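Xyloglucan-specific endo-beta-1,4-glucanase GH12 (Aspergillus niveus, PDB 4NPR) probably hydrolyses internal beta-1,4-glucosidic linkages of xyloglucan with retention of the beta-configuration, releasing xyloglucan oligosaccharides. Local coordinates at residues G147-I152 / E224-S229; W74-S77 / V83-F86. One frame throughout, in Å; residues are numbered along the deposited sequence.

Contact 1. Residues G147-I152 / E224-S229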
loop_
_atom_site.group_PDB
_atom_site.type_symbol
_atom_site.label_atom_id
_atom_site.label_comp_id
_atom_site.label_asym_id
_atom_site.label_seq_id
_atom_site.Cartn_x
_atom_site.Cartn_y
_atom_site.Cartn_z
ATOM N N GLY A 147 -8.764 -2.574 13.386
ATOM C CA GLY A 147 -9.644 -1.692 14.143
ATOM C C GLY A 147 -10.769 -0.950 13.452
ATOM O O GLY A 147 -11.263 0.062 13.973
ATOM N N GLY A 148 -11.187 -1.432 12.290
ATOM C CA GLY A 148 -12.319 -0.839 11.580
ATOM C C GLY A 148 -11.965 -0.159 10.267
ATOM O O GLY A 148 -12.853 0.253 9.504
ATOM N N ALA A 149 -10.673 -0.041 9.993
ATOM C CA ALA A 149 -10.220 0.607 8.779
ATOM C C ALA A 149 -11.007 0.092 7.565
ATOM O O ALA A 149 -11.140 -1.120 7.365
ATOM C CB ALA A 149 -8.729 0.377 8.607
ATOM N N GLY A 150 -11.576 1.012 6.782
ATOM C CA GLY A 150 -12.423 0.640 5.650
ATOM C C GLY A 150 -11.935 1.204 4.333
ATOM O O GLY A 150 -11.430 2.333 4.278
ATOM N N PRO A 151 -12.094 0.422 3.258
ATOM C CA PRO A 151 -11.709 0.890 1.938
ATOM C C PRO A 151 -12.748 1.793 1.252
ATOM O O PRO A 151 -13.935 1.894 1.671
ATOM C CB PRO A 151 -11.573 -0.406 1.143
ATOM C CG PRO A 151 -12.652 -1.233 1.705
ATOM C CD PRO A 151 -12.630 -0.950 3.195
ATOM N N ILE A 152 -12.237 2.442 0.206
ATOM C CA ILE A 152 -13.004 3.097 -0.832
ATOM C C ILE A 152 -13.918 2.041 -1.415
ATOM O O ILE A 152 -13.453 0.951 -1.746
ATOM C CB ILE A 152 -12.092 3.581 -1.981
ATOM C CG1 ILE A 152 -10.839 4.335 -1.466
ATOM C CG2 ILE A 152 -12.876 4.434 -2.955
ATOM C CD1 ILE A 152 -11.152 5.600 -0.699
ATOM N N GLU A 224 -1.638 2.727 6.163
ATOM C CA GLU A 224 -2.501 3.939 6.246
ATOM C C GLU A 224 -3.209 3.952 7.582
ATOM O O GLU A 224 -4.147 3.183 7.798
ATOM C CB GLU A 224 -3.590 3.977 5.151
ATOM C CG GLU A 224 -3.104 4.307 3.764
ATOM C CD GLU A 224 -4.234 4.236 2.702
ATOM O OE1 GLU A 224 -5.116 3.358 2.843
ATOM O OE2 GLU A 224 -4.213 5.011 1.696
ATOM N N PRO A 225 -2.770 4.810 8.484
ATOM C CA PRO A 225 -3.424 4.901 9.773
ATOM C C PRO A 225 -4.591 5.905 9.841
ATOM O O PRO A 225 -4.540 6.968 9.207
ATOM C CB PRO A 225 -2.291 5.343 10.677
ATOM C CG PRO A 225 -1.448 6.193 9.816
ATOM C CD PRO A 225 -1.468 5.500 8.474
ATOM N N PHE A 226 -5.614 5.569 10.630
ATOM C CA PHE A 226 -6.730 6.471 10.901
ATOM C C PHE A 226 -6.618 7.058 12.329
ATOM O O PHE A 226 -6.724 8.253 12.518
ATOM C CB PHE A 226 -8.058 5.766 10.657
ATOM C CG PHE A 226 -8.261 5.275 9.209
ATOM C CD1 PHE A 226 -7.591 4.148 8.712
ATOM C CD2 PHE A 226 -9.170 5.896 8.361
ATOM C CE1 PHE A 226 -7.827 3.668 7.414
ATOM C CE2 PHE A 226 -9.387 5.440 7.049
ATOM C CZ PHE A 226 -8.723 4.319 6.581
ATOM N N SER A 227 -6.342 6.210 13.318
ATOM C CA SER A 227 -6.122 6.640 14.691
ATOM C C SER A 227 -5.542 5.537 15.566
ATOM O O SER A 227 -5.547 4.362 15.203
ATOM C CB SER A 227 -7.417 7.076 15.309
ATOM O OG SER A 227 -8.246 5.951 15.404
ATOM N N GLY A 228 -5.051 5.965 16.727
ATOM C CA GLY A 228 -4.345 5.132 17.692
ATOM C C GLY A 228 -3.222 5.891 18.397
ATOM O O GLY A 228 -2.944 7.047 18.083
ATOM N N SER A 229 -2.591 5.247 19.376
ATOM C CA SER A 229 -1.418 5.825 20.100
ATOM C C SER A 229 -0.340 4.782 20.264
ATOM O O SER A 229 -0.658 3.594 20.401
ATOM C CB SER A 229 -1.799 6.402 21.483
ATOM O OG SER A 229 -2.881 5.716 22.044
#
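Ala149 sets its methyl against the ring of Phe226, and this one apolar touch makes up most of the contact. CB of Ala149 lies 3.6 Å from CE1 and 3.9 Å from CD1 of Phe226, coming obliquely at the CD1-CE1 bond of the ring. One atom further round the ring, CZ of Phe226 stands 4.1 Å from the carbonyl O of Gly150, again at an oblique angle. Phe226 reaches across because its CG lies anti to its own carbonyl carbon (chi1 -61°), which sends the ring from the end of strand 215-226 to the glycine-rich loop that follows strand 137-146. Strand 117-128 lies between these two strands in the larger sheet of the beta-jelly roll, the fold of glycoside hydrolase family 12, and Phe226 packs on Val118 near its start. Phe226 and Ser227 both face Val118 in a classic beta bulge, after which the chain turns a corner out of this sheet. Val83 also packs on the Phe226 side chain, which is buried, whereas Ala149 is partly exposed and Gly150 exposed. No hydrogen bond joins the two segments, and their backbones stay well apart, with CA of Ala149 and CA of Phe226 separated by 7.1 Å. The chemistry therefore implies a small, non-directional van der Waals attachment, in which a methyl touches an aromatic ring obliquely, with a peptide carbonyl beside it.

Contact 2. Residues W74-S77 / V83-F86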
loop_
_atom_site.group_PDB
_atom_site.type_symbol
_atom_site.label_atom_id
_atom_site.label_comp_id
_atom_site.label_asym_id
_atom_site.label_seq_id
_atom_site.Cartn_x
_atom_site.Cartn_y
_atom_site.Cartn_z
ATOM N N TRP A 74 3.800 6.177 15.291
ATOM C CA TRP A 74 2.805 7.208 15.176
ATOM C C TRP A 74 1.767 7.199 16.262
ATOM O O TRP A 74 1.515 6.184 16.884
ATOM C CB TRP A 74 2.102 7.155 13.784
ATOM C CG TRP A 74 1.385 5.852 13.407
ATOM C CD1 TRP A 74 1.895 4.823 12.656
ATOM C CD2 TRP A 74 0.039 5.465 13.739
ATOM N NE1 TRP A 74 0.966 3.819 12.512
ATOM C CE2 TRP A 74 -0.181 4.181 13.173
ATOM C CE3 TRP A 74 -0.991 6.075 14.436
ATOM C CZ2 TRP A 74 -1.393 3.514 13.277
ATOM C CZ3 TRP A 74 -2.215 5.389 14.560
ATOM C CH2 TRP A 74 -2.396 4.120 13.982
ATOM N N SER A 75 1.183 8.372 16.486
ATOM C CA SER A 75 -0.063 8.495 17.190
ATOM C C SER A 75 -0.868 9.530 16.439
ATOM O O SER A 75 -0.321 10.555 16.042
ATOM C CB SER A 75 0.156 9.014 18.603
ATOM O OG SER A 75 1.001 8.147 19.337
ATOM N N TRP A 76 -2.164 9.251 16.266
ATOM C CA TRP A 76 -3.121 10.136 15.592
ATOM C C TRP A 76 -4.469 10.065 16.282
ATOM O O TRP A 76 -4.895 9.002 16.773
ATOM C CB TRP A 76 -3.319 9.719 14.134
ATOM C CG TRP A 76 -2.144 9.878 13.262
ATOM C CD1 TRP A 76 -1.465 8.904 12.656
ATOM C CD2 TRP A 76 -1.526 11.099 12.891
ATOM N NE1 TRP A 76 -0.430 9.421 11.925
ATOM C CE2 TRP A 76 -0.456 10.782 12.044
ATOM C CE3 TRP A 76 -1.776 12.429 13.192
ATOM C CZ2 TRP A 76 0.379 11.747 11.491
ATOM C CZ3 TRP A 76 -0.937 13.414 12.638
ATOM C CH2 TRP A 76 0.129 13.060 11.799
ATOM N N SER A 77 -5.155 11.192 16.321
ATOM C CA SER A 77 -6.542 11.147 16.744
ATOM C C SER A 77 -7.347 12.205 16.039
ATOM O O SER A 77 -6.765 13.080 15.367
ATOM C CB SER A 77 -6.691 11.223 18.236
ATOM O OG SER A 77 -6.308 12.487 18.675
ATOM N N VAL A 83 -7.753 9.036 6.391
ATOM C CA VAL A 83 -6.391 8.567 6.464
ATOM C C VAL A 83 -5.513 9.779 6.786
ATOM O O VAL A 83 -5.659 10.848 6.175
ATOM C CB VAL A 83 -5.931 7.983 5.123
ATOM C CG1 VAL A 83 -4.489 7.618 5.172
ATOM C CG2 VAL A 83 -6.771 6.768 4.718
ATOM N N LYS A 84 -4.602 9.612 7.732
ATOM C CA LYS A 84 -3.694 10.642 8.062
ATOM C C LYS A 84 -2.411 10.585 7.260
ATOM O O LYS A 84 -1.695 11.580 7.182
ATOM C CB LYS A 84 -3.340 10.567 9.557
ATOM C CG LYS A 84 -4.535 10.476 10.512
ATOM C CD LYS A 84 -5.584 11.503 10.129
ATOM C CE LYS A 84 -6.587 11.611 11.236
ATOM N NZ LYS A 84 -7.615 10.559 11.066
ATOM N N SER A 85 -2.077 9.437 6.692
ATOM C CA SER A 85 -0.776 9.292 6.053
ATOM C C SER A 85 -0.640 7.979 5.286
ATOM O O SER A 85 -1.508 7.101 5.303
ATOM C CB SER A 85 0.325 9.360 7.122
ATOM O OG SER A 85 0.217 8.257 8.055
ATOM N N PHE A 86 0.470 7.844 4.586
ATOM C CA PHE A 86 0.746 6.631 3.910
ATOM C C PHE A 86 2.247 6.526 3.721
ATOM O O PHE A 86 2.759 6.684 2.605
ATOM C CB PHE A 86 0.028 6.580 2.566
ATOM C CG PHE A 86 0.351 5.344 1.780
ATOM C CD1 PHE A 86 0.254 4.063 2.388
ATOM C CD2 PHE A 86 0.791 5.430 0.472
ATOM C CE1 PHE A 86 0.581 2.899 1.680
ATOM C CE2 PHE A 86 1.100 4.264 -0.253
ATOM C CZ PHE A 86 1.014 3.002 0.354
#
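Lys84 lays its aliphatic chain over one face of the Trp76 indole where strand 67-77 of the smaller jelly-roll sheet is followed by the loop leading to strand 87-97 of the larger one. The core of the contact is a CH-pi interaction: CB of Lys84 sits 3.7 Å from the centroid of the five-membered ring of Trp76, only 5° off its normal. CG of Lys84 lies over the same face, 3.7 Å from CG of Trp76. The two side chains run past each other in opposite directions. The lysine is bent twice, at chi2 (-47°) and at chi4 (-85°), and these bends carry its ammonium group off the indole. NZ of Lys84 finds instead a group of main-chain carbonyls, O of Gly78, Gly79, Gln82 and Phe226, four acceptors that must share its three N-H bonds and would probably stabilise its positive charge. Ser85 follows beside the ring, its OG directed to OE1 of Gln56. Ser85 and Trp76 do not bond to each other but share this acceptor, which takes a hydrogen bond from each. It probably keeps the two groups close, with NE1 of Trp76 4.1 Å from OG of Ser85.

In the fold
Contact 2 is the buried one, whereas contact 1 is only partly buried, with an exposed loop on one side; their centres are about 8 Å apart. Residues 224-229 connect them: the lysine end of contact 2 reaches the end of strand 215-226, and N of Trp76 lies 3.0 Å from O of Gly228, a probable hydrogen bond. Pro225 adds packing on Trp74 and Ser85. Contact 1 stays within the larger sheet and its loop, while contact 2 lies on the way from the smaller sheet to the larger. Their chemistry follows: a sparse, mainly apolar touch beside an exposed loop, against a buried CH-pi contact with bonded polar groups around it.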